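Long-range contacts in N-acylethanolamine-hydrolyzing acid amidase subunit alpha (Caenorhabditis elegans, PDB 6DY3), which forms the helical alpha subunit of a heterodimeric amidase that probably degrades bioactive fatty acid amides such as N-palmitoylethanolamine to ethanolamine and free fatty acids: residues P25-W29 / E73-E77; V44-K48 / E91-M95. The contacts are given in a common frame with arbitrary orientation. Numbering follows the deposited sequence.

Contact 1: P25-W29 / E73-E77; sequences PSQRW and EIQEE
A single buried carboxylate, that of Glu77, joins both a tryptophan indole and an arginine guanidinium, and Arg28, Glu73 and Glu77 make up a salt-bridge network between a loop and a helix. Residues 73-77 belong to helix 72-85 (Glu77 N to Glu73 O 3.2 Å). Glu73 (chi1 t, chi2 t) and Glu77 (chi1 m, chi2 t), one turn apart, both point CA-to-CB sideways, but their ends come nearer to the loop. Residues 25-29 lie in the loop between strand 15-20 and helix 30-36, without regular structure (Pro25 to Arg28 at phi/psi -59/-30, -70/-9, -114/-1 and -73/-36), and Trp29 is the N-cap of that helix. The backbones come close: Ser26 CA and Glu77 CA are 4.6 Å apart, Ser26 CA lies 3.4 Å from Glu76 O, and Glu77 CA donates a CA-H...O contact to Pro25 O at 3.5 Å. Pro25, compact, packs against the helix, its CB 3.4 Å from Glu73 O and its CD 3.2 Å from Glu76 OE1. Arg28 (chi1 m, then extended) reaches across with its guanidinium edge, NH1 meeting Glu73 OE2 at 2.6 Å and Glu77 OE2 at 2.8 Å. Pairing with two carboxylates offsets the cost of burying Arg28 and Glu77; Glu73 stays partly exposed. The network continues into the beta subunit, whose Arg97 forms a salt bridge and whose Asn53 a hydrogen bond with Glu77, placing the contact at the heterodimer interface. Trp29 (chi1 m, chi2 98°) turns its ring edge to the same carboxylate, NE1 donating a nearly straight hydrogen bond to Glu77 OE1 at 2.8 Å.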
ATOM      1  N   PRO A  25       9.708  -2.666 -20.557  1.00 64.50           N
ATOM      2  CA  PRO A  25       9.544  -2.929 -19.115  1.00 63.47           C
ATOM      3  C   PRO A  25      10.819  -3.355 -18.404  1.00 60.26           C
ATOM      4  O   PRO A  25      10.967  -3.073 -17.207  1.00 58.37           O
ATOM      5  CB  PRO A  25       8.483  -4.040 -19.084  1.00 62.58           C
ATOM      6  CG  PRO A  25       7.779  -3.949 -20.386  1.00 62.90           C
ATOM      7  CD  PRO A  25       8.814  -3.512 -21.368  1.00 66.22           C
ATOM      8  N   SER A  26      11.740  -4.033 -19.093  1.00 57.73           N
ATOM      9  CA  SER A  26      12.965  -4.506 -18.459  1.00 55.85           C
ATOM     10  C   SER A  26      13.935  -3.383 -18.102  1.00 55.95           C
ATOM     11  O   SER A  26      14.933  -3.646 -17.422  1.00 54.19           O
ATOM     12  CB  SER A  26      13.665  -5.511 -19.369  1.00 58.19           C
ATOM     13  OG  SER A  26      14.022  -4.916 -20.603  1.00 62.42           O
ATOM     14  N   GLN A  27      13.676  -2.151 -18.539  1.00 58.85           N
ATOM     15  CA  GLN A  27      14.586  -1.036 -18.317  1.00 62.65           C
ATOM     16  C   GLN A  27      14.012   0.031 -17.400  1.00 58.98           C
ATOM     17  O   GLN A  27      14.705   1.008 -17.101  1.00 62.37           O
ATOM     18  CB  GLN A  27      14.959  -0.399 -19.664  1.00 70.79           C
ATOM     19  CG  GLN A  27      15.407  -1.423 -20.686  1.00 75.82           C
ATOM     20  CD  GLN A  27      16.645  -2.165 -20.231  1.00 80.00           C
ATOM     21  OE1 GLN A  27      17.639  -1.550 -19.838  1.00 77.05           O
ATOM     22  NE2 GLN A  27      16.550  -3.490 -20.171  1.00 84.69           N
ATOM     23  N   ARG A  28      12.777  -0.139 -16.928  1.00 52.23           N
ATOM     24  CA  ARG A  28      12.072   0.956 -16.275  1.00 49.05           C
ATOM     25  C   ARG A  28      12.630   1.247 -14.885  1.00 47.80           C
ATOM     26  O   ARG A  28      12.665   2.406 -14.454  1.00 45.15           O
ATOM     27  CB  ARG A  28      10.585   0.627 -16.198  1.00 48.86           C
ATOM     28  CG  ARG A  28       9.892   0.591 -17.545  1.00 49.52           C
ATOM     29  CD  ARG A  28       8.461   0.113 -17.408  1.00 49.73           C
ATOM     30  NE  ARG A  28       7.803  -0.021 -18.702  1.00 53.33           N
ATOM     31  CZ  ARG A  28       6.556  -0.451 -18.864  1.00 55.34           C
ATOM     32  NH1 ARG A  28       5.824  -0.790 -17.811  1.00 51.09           N
ATOM     33  NH2 ARG A  28       6.037  -0.542 -20.080  1.00 60.64           N
ATOM     34  N   TRP A  29      13.052   0.212 -14.162  1.00 46.55           N
ATOM     35  CA  TRP A  29      13.493   0.359 -12.785  1.00 44.48           C
ATOM     36  C   TRP A  29      15.009   0.422 -12.660  1.00 46.51           C
ATOM     37  O   TRP A  29      15.530   0.329 -11.544  1.00 49.06           O
ATOM     38  CB  TRP A  29      12.947  -0.794 -11.942  1.00 42.03           C
ATOM     39  CG  TRP A  29      11.457  -0.834 -11.907  1.00 40.94           C
ATOM     40  CD1 TRP A  29      10.635  -1.617 -12.670  1.00 41.11           C
ATOM     41  CD2 TRP A  29      10.601  -0.046 -11.073  1.00 39.79           C
ATOM     42  NE1 TRP A  29       9.320  -1.366 -12.356  1.00 40.16           N
ATOM     43  CE2 TRP A  29       9.275  -0.404 -11.380  1.00 39.35           C
ATOM     44  CE3 TRP A  29      10.829   0.926 -10.093  1.00 39.25           C
ATOM     45  CZ2 TRP A  29       8.184   0.174 -10.742  1.00 39.08           C
ATOM     46  CZ3 TRP A  29       9.743   1.497  -9.461  1.00 38.31           C
ATOM     47  CH2 TRP A  29       8.440   1.122  -9.786  1.00 37.92           C
ATOM     48  N   GLU A  73       4.093  -7.848 -19.389  1.00 53.84           N
ATOM     49  CA  GLU A  73       4.716  -6.583 -19.014  1.00 51.66           C
ATOM     50  C   GLU A  73       5.353  -6.681 -17.634  1.00 50.67           C
ATOM     51  O   GLU A  73       6.522  -6.327 -17.448  1.00 53.41           O
ATOM     52  CB  GLU A  73       3.677  -5.462 -19.051  1.00 53.04           C
ATOM     53  CG  GLU A  73       4.220  -4.095 -18.636  1.00 57.42           C
ATOM     54  CD  GLU A  73       3.133  -3.038 -18.498  1.00 58.61           C
ATOM     55  OE1 GLU A  73       1.936  -3.393 -18.524  1.00 56.53           O
ATOM     56  OE2 GLU A  73       3.482  -1.847 -18.370  1.00 61.27           O
ATOM     57  N   ILE A  74       4.596  -7.169 -16.650  1.00 44.92           N
ATOM     58  CA  ILE A  74       5.128  -7.262 -15.297  1.00 43.48           C
ATOM     59  C   ILE A  74       6.250  -8.291 -15.235  1.00 43.57           C
ATOM     60  O   ILE A  74       7.202  -8.140 -14.458  1.00 43.27           O
ATOM     61  CB  ILE A  74       3.995  -7.595 -14.305  1.00 42.59           C
ATOM     62  CG1 ILE A  74       2.954  -6.468 -14.254  1.00 42.14           C
ATOM     63  CG2 ILE A  74       4.552  -7.863 -12.910  1.00 41.76           C
ATOM     64  CD1 ILE A  74       3.479  -5.134 -13.749  1.00 42.08           C
ATOM     65  N   GLN A  75       6.157  -9.359 -16.028  1.00 44.40           N
ATOM     66  CA  GLN A  75       7.230 -10.347 -16.062  1.00 48.34           C
ATOM     67  C   GLN A  75       8.551  -9.702 -16.462  1.00 52.66           C
ATOM     68  O   GLN A  75       9.593  -9.951 -15.845  1.00 52.87           O
ATOM     69  CB  GLN A  75       6.874 -11.468 -17.035  1.00 51.10           C
ATOM     70  CG  GLN A  75       5.717 -12.330 -16.598  1.00 50.45           C
ATOM     71  CD  GLN A  75       5.384 -13.400 -17.616  1.00 52.82           C
ATOM     72  OE1 GLN A  75       6.276 -13.978 -18.244  1.00 54.01           O
ATOM     73  NE2 GLN A  75       4.096 -13.673 -17.788  1.00 53.14           N
ATOM     74  N   GLU A  76       8.526  -8.864 -17.497  1.00 57.52           N
ATOM     75  CA  GLU A  76       9.761  -8.255 -17.969  1.00 64.59           C
ATOM     76  C   GLU A  76      10.317  -7.267 -16.949  1.00 63.13           C
ATOM     77  O   GLU A  76      11.538  -7.156 -16.792  1.00 69.22           O
ATOM     78  CB  GLU A  76       9.515  -7.575 -19.314  1.00 70.71           C
ATOM     79  CG  GLU A  76       9.150  -8.537 -20.427  1.00 76.68           C
ATOM     80  CD  GLU A  76       8.815  -7.827 -21.726  1.00 86.01           C
ATOM     81  OE1 GLU A  76       9.181  -6.639 -21.881  1.00 89.07           O
ATOM     82  OE2 GLU A  76       8.179  -8.457 -22.597  1.00 90.02           O
ATOM     83  N   GLU A  77       9.444  -6.555 -16.232  1.00 53.15           N
ATOM     84  CA  GLU A  77       9.919  -5.663 -15.179  1.00 49.19           C
ATOM     85  C   GLU A  77      10.630  -6.450 -14.088  1.00 49.21           C
ATOM     86  O   GLU A  77      11.732  -6.091 -13.661  1.00 48.70           O
ATOM     87  CB  GLU A  77       8.756  -4.869 -14.586  1.00 50.35           C
ATOM     88  CG  GLU A  77       8.139  -3.850 -15.519  1.00 52.78           C
ATOM     89  CD  GLU A  77       7.229  -2.873 -14.787  1.00 53.52           C
ATOM     90  OE1 GLU A  77       7.244  -2.872 -13.537  1.00 54.84           O
ATOM     91  OE2 GLU A  77       6.505  -2.103 -15.456  1.00 52.44           O
TER

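Contact 2: V44-K48 / E91-M95; sequences VEETK and EIVGM
Val44 opens the contact between two helices, 40-48 and 89-97, whose local axes cross at 53° and approach to 10.9 Å, leaving room for side chains between the backbones. Its CB points toward the facing helix, and with chi1 t its CG1 lies 3.6 Å from Met95 CE and 3.1 Å from Glu91 OE1; Val44 CA and Glu91 CA are 7.6 Å apart. Thr47, three residues on along the helix, returns to the interface: Thr47 CA is again 7.6 Å from Met95 CA, and Thr47 CB meets Met95 SD at 3.7 Å, while its hydroxyl is hydrogen-bonded to the backbone O of Val43 within its own helix. Long and flexible, Met95 (chi1 m, chi2 t, chi3 m) can span the gap and fill the space by both Val44 and Thr47. Lys48, whose N is bonded to Val44 O at 3.1 Å, has rotamer m, t, m, t; it bends at chi3 and brings NZ into a salt bridge with Glu91 OE2 at 3.0 Å. Glu91, one turn before Met95, has chi1 m and chi2 t. Trp60 of helix 56-63 packs on both Lys48 and Glu91, and Tyr52 of the beta subunit packs on Met95. The chemistry thus divides the helix pair into a buried apolar part around Met95 and a partly exposed charged edge, where the ion pair can form without the cost of full burial.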
ATOM      1  N   VAL A  44      16.761  -8.407   0.933  1.00 54.22           N
ATOM      2  CA  VAL A  44      16.307  -9.721   0.500  1.00 52.69           C
ATOM      3  C   VAL A  44      16.597 -10.754   1.577  1.00 51.97           C
ATOM      4  O   VAL A  44      15.711 -11.505   1.997  1.00 53.14           O
ATOM      5  CB  VAL A  44      16.976 -10.106  -0.832  1.00 54.90           C
ATOM      6  CG1 VAL A  44      16.569 -11.529  -1.251  1.00 58.54           C
ATOM      7  CG2 VAL A  44      16.684  -9.059  -1.910  1.00 52.10           C
ATOM      8  N   GLU A  45      17.848 -10.797   2.044  1.00 50.24           N
ATOM      9  CA  GLU A  45      18.240 -11.792   3.035  1.00 52.00           C
ATOM     10  C   GLU A  45      17.392 -11.673   4.290  1.00 51.46           C
ATOM     11  O   GLU A  45      17.053 -12.682   4.919  1.00 51.24           O
ATOM     12  CB  GLU A  45      19.724 -11.640   3.372  1.00 58.26           C
ATOM     13  CG  GLU A  45      20.227 -12.635   4.404  1.00 67.07           C
ATOM     14  CD  GLU A  45      21.686 -12.425   4.755  1.00 75.96           C
ATOM     15  OE1 GLU A  45      22.289 -11.453   4.250  1.00 78.75           O
ATOM     16  OE2 GLU A  45      22.230 -13.233   5.540  1.00 79.53           O
ATOM     17  N   GLU A  46      17.055 -10.445   4.682  1.00 56.00           N
ATOM     18  CA  GLU A  46      16.294 -10.236   5.905  1.00 57.70           C
ATOM     19  C   GLU A  46      14.804 -10.492   5.707  1.00 50.08           C
ATOM     20  O   GLU A  46      14.126 -10.927   6.646  1.00 49.46           O
ATOM     21  CB  GLU A  46      16.517  -8.812   6.419  1.00 59.68           C
ATOM     22  CG  GLU A  46      16.071  -8.608   7.854  1.00 63.97           C
ATOM     23  CD  GLU A  46      16.768  -9.557   8.818  1.00 67.83           C
ATOM     24  OE1 GLU A  46      17.982  -9.811   8.640  1.00 67.69           O
ATOM     25  OE2 GLU A  46      16.101 -10.052   9.750  1.00 68.47           O
ATOM     26  N   THR A  47      14.277 -10.229   4.508  1.00 43.94           N
ATOM     27  CA  THR A  47      12.865 -10.491   4.242  1.00 40.84           C
ATOM     28  C   THR A  47      12.568 -11.986   4.227  1.00 41.38           C
ATOM     29  O   THR A  47      11.533 -12.420   4.746  1.00 35.98           O
ATOM     30  CB  THR A  47      12.450  -9.857   2.913  1.00 36.77           C
ATOM     31  OG1 THR A  47      12.743  -8.460   2.942  1.00 38.91           O
ATOM     32  CG2 THR A  47      10.959 -10.037   2.668  1.00 34.73           C
ATOM     33  N   LYS A  48      13.455 -12.785   3.623  1.00 45.53           N
ATOM     34  CA  LYS A  48      13.225 -14.223   3.535  1.00 45.80           C
ATOM     35  C   LYS A  48      13.046 -14.846   4.911  1.00 44.79           C
ATOM     36  O   LYS A  48      12.271 -15.796   5.069  1.00 41.52           O
ATOM     37  CB  LYS A  48      14.390 -14.903   2.811  1.00 49.56           C
ATOM     38  CG  LYS A  48      14.556 -14.507   1.344  1.00 52.22           C
ATOM     39  CD  LYS A  48      15.480 -15.476   0.604  1.00 56.04           C
ATOM     40  CE  LYS A  48      16.854 -15.587   1.264  1.00 61.28           C
ATOM     41  NZ  LYS A  48      17.697 -16.630   0.614  1.00 64.55           N
ATOM     42  N   GLU A  91      13.413 -15.152  -5.812  1.00 43.43           N
ATOM     43  CA  GLU A  91      13.248 -14.457  -4.540  1.00 44.95           C
ATOM     44  C   GLU A  91      12.520 -13.133  -4.733  1.00 42.85           C
ATOM     45  O   GLU A  91      11.657 -12.768  -3.927  1.00 44.40           O
ATOM     46  CB  GLU A  91      14.614 -14.240  -3.885  1.00 48.93           C
ATOM     47  CG  GLU A  91      15.316 -15.541  -3.489  1.00 54.92           C
ATOM     48  CD  GLU A  91      16.682 -15.321  -2.849  1.00 61.56           C
ATOM     49  OE1 GLU A  91      17.158 -14.166  -2.828  1.00 63.00           O
ATOM     50  OE2 GLU A  91      17.286 -16.308  -2.374  1.00 64.55           O
ATOM     51  N   ILE A  92      12.834 -12.418  -5.812  1.00 43.95           N
ATOM     52  CA  ILE A  92      12.167 -11.147  -6.082  1.00 44.89           C
ATOM     53  C   ILE A  92      10.684 -11.369  -6.346  1.00 42.41           C
ATOM     54  O   ILE A  92       9.834 -10.610  -5.864  1.00 40.77           O
ATOM     55  CB  ILE A  92      12.865 -10.431  -7.254  1.00 47.42           C
ATOM     56  CG1 ILE A  92      14.215  -9.890  -6.773  1.00 47.61           C
ATOM     57  CG2 ILE A  92      11.975  -9.321  -7.842  1.00 47.52           C
ATOM     58  CD1 ILE A  92      15.084  -9.332  -7.867  1.00 52.89           C
ATOM     59  N   VAL A  93      10.350 -12.406  -7.117  1.00 43.26           N
ATOM     60  CA  VAL A  93       8.946 -12.733  -7.361  1.00 42.95           C
ATOM     61  C   VAL A  93       8.250 -13.086  -6.049  1.00 40.22           C
ATOM     62  O   VAL A  93       7.123 -12.645  -5.789  1.00 41.16           O
ATOM     63  CB  VAL A  93       8.838 -13.883  -8.383  1.00 44.86           C
ATOM     64  CG1 VAL A  93       7.399 -14.417  -8.462  1.00 42.90           C
ATOM     65  CG2 VAL A  93       9.318 -13.422  -9.752  1.00 46.98           C
ATOM     66  N   GLY A  94       8.903 -13.896  -5.211  1.00 35.24           N
ATOM     67  CA  GLY A  94       8.297 -14.285  -3.951  1.00 34.87           C
ATOM     68  C   GLY A  94       7.989 -13.101  -3.050  1.00 40.01           C
ATOM     69  O   GLY A  94       6.901 -13.006  -2.480  1.00 40.03           O
ATOM     70  N   MET A  95       8.944 -12.175  -2.906  1.00 43.93           N
ATOM     71  CA  MET A  95       8.694 -11.017  -2.052  1.00 44.63           C
ATOM     72  C   MET A  95       7.556 -10.160  -2.581  1.00 40.69           C
ATOM     73  O   MET A  95       6.768  -9.617  -1.794  1.00 45.03           O
ATOM     74  CB  MET A  95       9.956 -10.177  -1.881  1.00 47.66           C
ATOM     75  CG  MET A  95      10.954 -10.787  -0.919  1.00 54.65           C
ATOM     76  SD  MET A  95      12.452  -9.819  -0.744  1.00 62.58           S
ATOM     77  CE  MET A  95      13.304 -10.345  -2.215  1.00 58.62           C
TER

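In the fold
From the N terminus the chain passes through strand 15-20 and the 25-29 loop, then helices 30-36 and 40-48; the partners of both early segments come only later. Contact 1 closes a loop of 43 residues when helix 72-85 begins, and contact 2 closes one of 42 residues when helix 89-97 follows. The segments alternate along the chain, so the two loops cross rather than nest. The centres of contact 1 and contact 2 are about 18 Å apart, and the two do not touch, but Ile92 packs on helix 72-85, linking the two later helices. Contact 2 lies nearer the chain's centre, contact 1 farther out, and both adjoin the beta subunit.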